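Side-chain contacts in hypothetical protein, IPT/TIG domain protein (Bacteroides ovatus, PDB 4HW6), which is of unknown function but, with an IPT/TIG domain joined to a six-bladed beta-propeller, probably binds carbohydrate as an auxiliary nutrient-binding protein: residues 342-347 with 353-358; 286-291 with 368-373. All coordinates share one frame; numbering follows the deposited sequence.

Contact 1: 342-347 with 353-358; sequences FVKNEA and DEYDFY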
# COMPACT_ATOMS: atom_id res chain seq x y z
N PHE A 342 -2.07 -8.52 -1.84
CA PHE A 342 -3.17 -8.53 -2.78
C PHE A 342 -3.99 -7.26 -2.70
O PHE A 342 -4.36 -6.82 -1.61
CB PHE A 342 -4.04 -9.74 -2.52
CG PHE A 342 -3.37 -11.05 -2.89
CD1 PHE A 342 -3.40 -11.49 -4.20
CD2 PHE A 342 -2.75 -11.83 -1.95
CE1 PHE A 342 -2.79 -12.69 -4.58
CE2 PHE A 342 -2.14 -13.02 -2.31
CZ PHE A 342 -2.18 -13.47 -3.63
N VAL A 343 -4.28 -6.67 -3.85
CA VAL A 343 -5.04 -5.44 -3.92
C VAL A 343 -6.14 -5.59 -4.96
O VAL A 343 -5.89 -6.00 -6.11
CB VAL A 343 -4.11 -4.25 -4.24
CG1 VAL A 343 -4.92 -2.97 -4.38
CG2 VAL A 343 -3.04 -4.10 -3.18
N LYS A 344 -7.37 -5.27 -4.57
CA LYS A 344 -8.52 -5.40 -5.47
C LYS A 344 -8.37 -4.51 -6.70
O LYS A 344 -7.99 -3.34 -6.59
CB LYS A 344 -9.82 -5.07 -4.73
CG LYS A 344 -11.05 -5.80 -5.26
CD LYS A 344 -12.16 -5.83 -4.21
CE LYS A 344 -13.01 -7.09 -4.31
NZ LYS A 344 -14.18 -7.03 -3.40
N ASN A 345 -8.62 -5.08 -7.88
CA ASN A 345 -8.62 -4.32 -9.12
C ASN A 345 -10.07 -4.30 -9.63
O ASN A 345 -10.64 -5.33 -10.00
CB ASN A 345 -7.68 -4.95 -10.14
CG ASN A 345 -7.57 -4.16 -11.42
OD1 ASN A 345 -8.44 -3.35 -11.74
ND2 ASN A 345 -6.51 -4.39 -12.16
N GLU A 346 -10.66 -3.11 -9.67
CA GLU A 346 -12.04 -2.96 -10.13
C GLU A 346 -12.27 -3.38 -11.58
O GLU A 346 -13.36 -3.82 -11.92
CB GLU A 346 -12.55 -1.53 -9.87
CG GLU A 346 -12.78 -1.24 -8.38
CD GLU A 346 -13.76 -2.23 -7.73
OE1 GLU A 346 -14.88 -2.40 -8.27
OE2 GLU A 346 -13.40 -2.84 -6.69
N ALA A 347 -11.25 -3.30 -12.43
CA ALA A 347 -11.32 -3.86 -13.77
C ALA A 347 -11.60 -5.38 -13.79
O ALA A 347 -12.08 -5.90 -14.78
CB ALA A 347 -10.07 -3.54 -14.55
N ASP A 353 -10.70 -14.21 -10.15
CA ASP A 353 -9.70 -13.52 -9.34
C ASP A 353 -9.85 -12.01 -9.48
O ASP A 353 -9.61 -11.45 -10.54
CB ASP A 353 -8.28 -13.94 -9.72
CG ASP A 353 -7.25 -13.57 -8.68
OD1 ASP A 353 -7.52 -12.70 -7.80
OD2 ASP A 353 -6.15 -14.14 -8.71
N GLU A 354 -10.25 -11.34 -8.40
CA GLU A 354 -10.49 -9.92 -8.43
C GLU A 354 -9.30 -9.10 -7.98
O GLU A 354 -9.43 -7.88 -7.87
CB GLU A 354 -11.73 -9.59 -7.57
CG GLU A 354 -13.03 -10.04 -8.23
CD GLU A 354 -14.27 -9.65 -7.44
OE1 GLU A 354 -14.24 -9.78 -6.19
OE2 GLU A 354 -15.27 -9.23 -8.07
N TYR A 355 -8.14 -9.73 -7.79
CA TYR A 355 -6.96 -9.09 -7.17
C TYR A 355 -5.72 -9.10 -8.04
O TYR A 355 -5.45 -10.08 -8.73
CB TYR A 355 -6.58 -9.78 -5.85
CG TYR A 355 -7.64 -9.63 -4.79
CD1 TYR A 355 -8.71 -10.50 -4.74
CD2 TYR A 355 -7.59 -8.58 -3.88
CE1 TYR A 355 -9.71 -10.34 -3.81
CE2 TYR A 355 -8.60 -8.40 -2.95
CZ TYR A 355 -9.64 -9.30 -2.91
OH TYR A 355 -10.67 -9.17 -2.00
N ASP A 356 -4.97 -8.00 -8.00
CA ASP A 356 -3.60 -7.99 -8.44
C ASP A 356 -2.69 -8.21 -7.22
O ASP A 356 -3.09 -7.95 -6.09
CB ASP A 356 -3.25 -6.65 -9.09
CG ASP A 356 -3.64 -6.57 -10.55
OD1 ASP A 356 -3.63 -7.59 -11.27
OD2 ASP A 356 -3.94 -5.44 -11.02
N PHE A 357 -1.47 -8.68 -7.46
CA PHE A 357 -0.48 -8.93 -6.42
C PHE A 357 0.67 -7.93 -6.61
O PHE A 357 1.47 -8.05 -7.55
CB PHE A 357 0.01 -10.38 -6.51
CG PHE A 357 0.88 -10.81 -5.34
CD1 PHE A 357 0.32 -10.91 -4.05
CD2 PHE A 357 2.21 -11.14 -5.52
CE1 PHE A 357 1.10 -11.34 -2.97
CE2 PHE A 357 2.98 -11.56 -4.45
CZ PHE A 357 2.42 -11.66 -3.19
N TYR A 358 0.75 -6.94 -5.72
CA TYR A 358 1.82 -5.93 -5.75
C TYR A 358 2.93 -6.36 -4.84
O TYR A 358 2.69 -6.72 -3.68
CB TYR A 358 1.31 -4.56 -5.28
CG TYR A 358 0.41 -3.89 -6.28
CD1 TYR A 358 -0.92 -4.31 -6.48
CD2 TYR A 358 0.86 -2.79 -6.99
CE1 TYR A 358 -1.73 -3.67 -7.39
CE2 TYR A 358 0.07 -2.17 -7.93
CZ TYR A 358 -1.21 -2.59 -8.12
OH TYR A 358 -1.94 -1.92 -9.04
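Strands 337-344 and 355-361 form the inner hairpin of one propeller blade, and Phe342 faces Phe357 across it in an antiparallel non-hydrogen-bonded pair. The two rings make an edge-to-face contact with planes 50° apart: CD1 of Phe357 sits over the centre of the Phe342 ring, 3.6 Å from Phe342 CZ. Phe357 reaches that face because its CG lies anti to its own backbone N (chi1 -171°), while Phe342 CG lies beside its N. His281 and Val279 of the neighbouring blade pack against Phe342 as well. One residue on, Val343 and Asp356 form the hydrogen-bonded pair, with Val343 N to Asp356 O at 2.8 Å and Asp356 N returning to Val343 O at 2.9 Å. The Val343 and Tyr358 side chains cross at about a right angle, Val343 CB lying 3.9 Å from Tyr358 CD1. Beyond the strand, Asn345 N donates to Glu354 O at 2.9 Å. The Asn345 amide bridges two groups: ND2 gives a 3.0 Å bond to Asp356 OD2, arriving from above the carboxylate plane, and OD1 accepts from Ala347 N in an Asx turn. The other carboxylate oxygen, Asp356 OD1, is bonded to Tyr348 OH. At the exposed end, the Lys344 and Glu354 side chains run alongside each other, but NZ and OE1 stand 3.9 Å apart, a long salt bridge, and Glu354 OE2 bonds to Gly350 N. With a partner on each oxygen, the Asp356 carboxylate is probably held against rotation and ties the connecting turn to the strand pair, whereas the lysine-glutamate pair probably adds only a weak, solvent-screened attraction.

Contact 2: 286-291 with 368-373; sequences WAYIIY and RVLTPE. With EDO (1,2-ethanediol), chain F.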
# COMPACT_ATOMS: atom_id res chain seq x y z
N TRP A 286 -5.68 -20.41 -2.31
CA TRP A 286 -4.29 -20.64 -2.62
C TRP A 286 -3.44 -19.52 -2.05
O TRP A 286 -3.96 -18.51 -1.62
CB TRP A 286 -4.08 -20.76 -4.12
CG TRP A 286 -4.60 -19.63 -4.96
CD1 TRP A 286 -5.80 -19.59 -5.59
CD2 TRP A 286 -3.92 -18.41 -5.31
NE1 TRP A 286 -5.93 -18.40 -6.30
CE2 TRP A 286 -4.78 -17.68 -6.16
CE3 TRP A 286 -2.65 -17.90 -5.03
CZ2 TRP A 286 -4.43 -16.44 -6.71
CZ3 TRP A 286 -2.30 -16.63 -5.60
CH2 TRP A 286 -3.21 -15.93 -6.42
N ALA A 287 -2.13 -19.75 -2.00
CA ALA A 287 -1.15 -18.75 -1.55
C ALA A 287 -0.06 -18.60 -2.58
O ALA A 287 0.25 -19.54 -3.28
CB ALA A 287 -0.53 -19.16 -0.22
N TYR A 288 0.57 -17.44 -2.63
CA TYR A 288 1.87 -17.31 -3.26
C TYR A 288 2.98 -17.60 -2.27
O TYR A 288 2.91 -17.24 -1.08
CB TYR A 288 2.08 -15.91 -3.84
CG TYR A 288 1.38 -15.64 -5.15
CD1 TYR A 288 1.37 -16.56 -6.19
CD2 TYR A 288 0.73 -14.44 -5.36
CE1 TYR A 288 0.71 -16.28 -7.40
CE2 TYR A 288 0.08 -14.15 -6.55
CZ TYR A 288 0.07 -15.07 -7.57
OH TYR A 288 -0.59 -14.82 -8.74
N ILE A 289 4.01 -18.25 -2.77
CA ILE A 289 5.27 -18.42 -2.10
C ILE A 289 6.32 -17.62 -2.86
O ILE A 289 6.71 -17.98 -4.01
CB ILE A 289 5.72 -19.89 -2.06
CG1 ILE A 289 4.59 -20.83 -1.61
CG2 ILE A 289 6.95 -20.03 -1.16
CD1 ILE A 289 4.90 -22.29 -1.91
N ILE A 290 6.74 -16.51 -2.26
CA ILE A 290 7.79 -15.68 -2.82
C ILE A 290 9.14 -16.25 -2.44
O ILE A 290 9.43 -16.39 -1.25
CB ILE A 290 7.68 -14.23 -2.37
CG1 ILE A 290 6.26 -13.67 -2.67
CG2 ILE A 290 8.74 -13.40 -3.09
CD1 ILE A 290 6.05 -12.26 -2.13
N TYR A 291 9.94 -16.64 -3.44
CA TYR A 291 11.28 -17.16 -3.22
C TYR A 291 12.18 -15.94 -3.20
O TYR A 291 12.70 -15.49 -4.22
CB TYR A 291 11.71 -18.13 -4.33
CG TYR A 291 11.16 -19.53 -4.30
CD1 TYR A 291 9.86 -19.82 -3.90
CD2 TYR A 291 11.96 -20.60 -4.70
CE1 TYR A 291 9.37 -21.13 -3.87
CE2 TYR A 291 11.49 -21.91 -4.71
CZ TYR A 291 10.18 -22.17 -4.31
OH TYR A 291 9.73 -23.48 -4.30
N ARG A 368 6.39 -3.97 -8.29
CA ARG A 368 5.95 -4.69 -9.48
C ARG A 368 4.58 -5.28 -9.22
O ARG A 368 4.14 -5.33 -8.06
CB ARG A 368 7.00 -5.73 -9.91
CG ARG A 368 8.33 -5.06 -10.19
CD ARG A 368 9.46 -5.97 -10.63
NE ARG A 368 9.32 -6.33 -12.04
CZ ARG A 368 10.10 -7.23 -12.62
NH1 ARG A 368 11.07 -7.81 -11.92
NH2 ARG A 368 9.94 -7.54 -13.88
N VAL A 369 3.91 -5.72 -10.29
CA VAL A 369 2.58 -6.31 -10.17
C VAL A 369 2.57 -7.63 -10.89
O VAL A 369 3.06 -7.71 -12.02
CB VAL A 369 1.51 -5.41 -10.77
CG1 VAL A 369 0.13 -5.98 -10.49
CG2 VAL A 369 1.61 -4.01 -10.19
N LEU A 370 2.03 -8.65 -10.22
CA LEU A 370 1.76 -9.95 -10.84
C LEU A 370 0.24 -10.07 -10.98
O LEU A 370 -0.49 -10.02 -9.99
CB LEU A 370 2.32 -11.06 -9.95
CG LEU A 370 2.01 -12.51 -10.37
CD1 LEU A 370 2.51 -12.83 -11.77
CD2 LEU A 370 2.63 -13.45 -9.34
N THR A 371 -0.23 -10.22 -12.21
CA THR A 371 -1.66 -10.31 -12.48
C THR A 371 -2.10 -11.76 -12.46
O THR A 371 -1.26 -12.66 -12.49
CB THR A 371 -2.00 -9.67 -13.82
OG1 THR A 371 -1.47 -10.48 -14.89
CG2 THR A 371 -1.41 -8.27 -13.89
N PRO A 372 -3.42 -11.98 -12.40
CA PRO A 372 -3.90 -13.36 -12.37
C PRO A 372 -3.55 -14.19 -13.60
O PRO A 372 -3.46 -15.41 -13.49
CB PRO A 372 -5.41 -13.20 -12.26
CG PRO A 372 -5.58 -11.90 -11.53
CD PRO A 372 -4.49 -11.01 -12.10
N GLU A 373 -3.31 -13.57 -14.75
CA GLU A 373 -2.83 -14.36 -15.90
C GLU A 373 -1.36 -14.76 -15.79
O GLU A 373 -0.86 -15.54 -16.59
CB GLU A 373 -3.10 -13.62 -17.21
CG GLU A 373 -2.21 -12.43 -17.51
CD GLU A 373 -2.44 -11.84 -18.92
OE1 GLU A 373 -2.99 -12.55 -19.78
OE2 GLU A 373 -2.07 -10.67 -19.16
C1 EDO F . -8.72 -16.75 -7.67
O1 EDO F . -7.89 -17.81 -8.15
C2 EDO F . -9.24 -17.08 -6.27
O2 EDO F . -9.85 -18.38 -6.26
O HOH W 1 -1.81 -12.50 -9.08
O HOH W 2 -0.44 -15.10 -11.55
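Tyr288 and Leu370 meet between two adjacent propeller blades, where strand 286-291 of one faces the end of strand 366-370 of the next. The backbones stay well apart, with the nearest CA atoms, those of Tyr288 and Leu370, 10.6 Å from each other, so the gap is crossed by side chains. The tight part is apolar: methyl CD2 of Leu370 presses on the phenol end of Tyr288, 3.5 Å from CZ and 3.6 Å from OH. Leu370 CG is anti to the backbone N (chi1 175°), which extends the branch toward the tyrosine. The indole of Trp286 turns its edge to one face of the Tyr288 ring, CZ3 standing 3.3 Å above the ring plane and over its centre; Phe357 also meets this tyrosine.

Past the hydroxyl the contact becomes looser and wet. Two waters bond to Tyr288 OH, at 2.6 Å and 2.8 Å; the first, near the plane of the ring, donates to Leu370 O, and the second donates to Thr371 O. The phenol thus reaches the backbone of the facing blade through water alone. Farther along this side, Trp286 NE1 donates in the indole plane to O1 of a 1,2-ethanediol, 2.8 Å away and nearly straight at 163°; the diol, probably from the crystallisation liquor, is held also by Asp285 OD2. Shortening Trp286 to an alanine is likely to uncover that face of the Tyr288 ring, leaving it freer to tilt, and to leave the diol without its indole donor. Hydrophobic contact therefore probably positions the ring, while bridging water satisfies a buried hydroxyl and two carbonyls that do not meet directly.

The two contacts lie with their centres about 11 Å apart. Strands 337-344, 355-361 and 366-370 are consecutive neighbours in one antiparallel sheet, so contact 1 joins the two strands nearest the propeller axis, whereas contact 2 leads from strand 366-370 to strand 286-291 of the preceding blade. Along the chain, contact 1 is nested within the loop that contact 2 closes. They touch where Phe357 O and Leu370 N, 2.8 Å apart, probably hydrogen-bond, and where Asp353 OD2 comes within 3.5 Å of Trp286 CZ2. One contact thus builds a blade from within and the other seats it against its neighbour, as in the face-to-face packing of blades around a propeller axis.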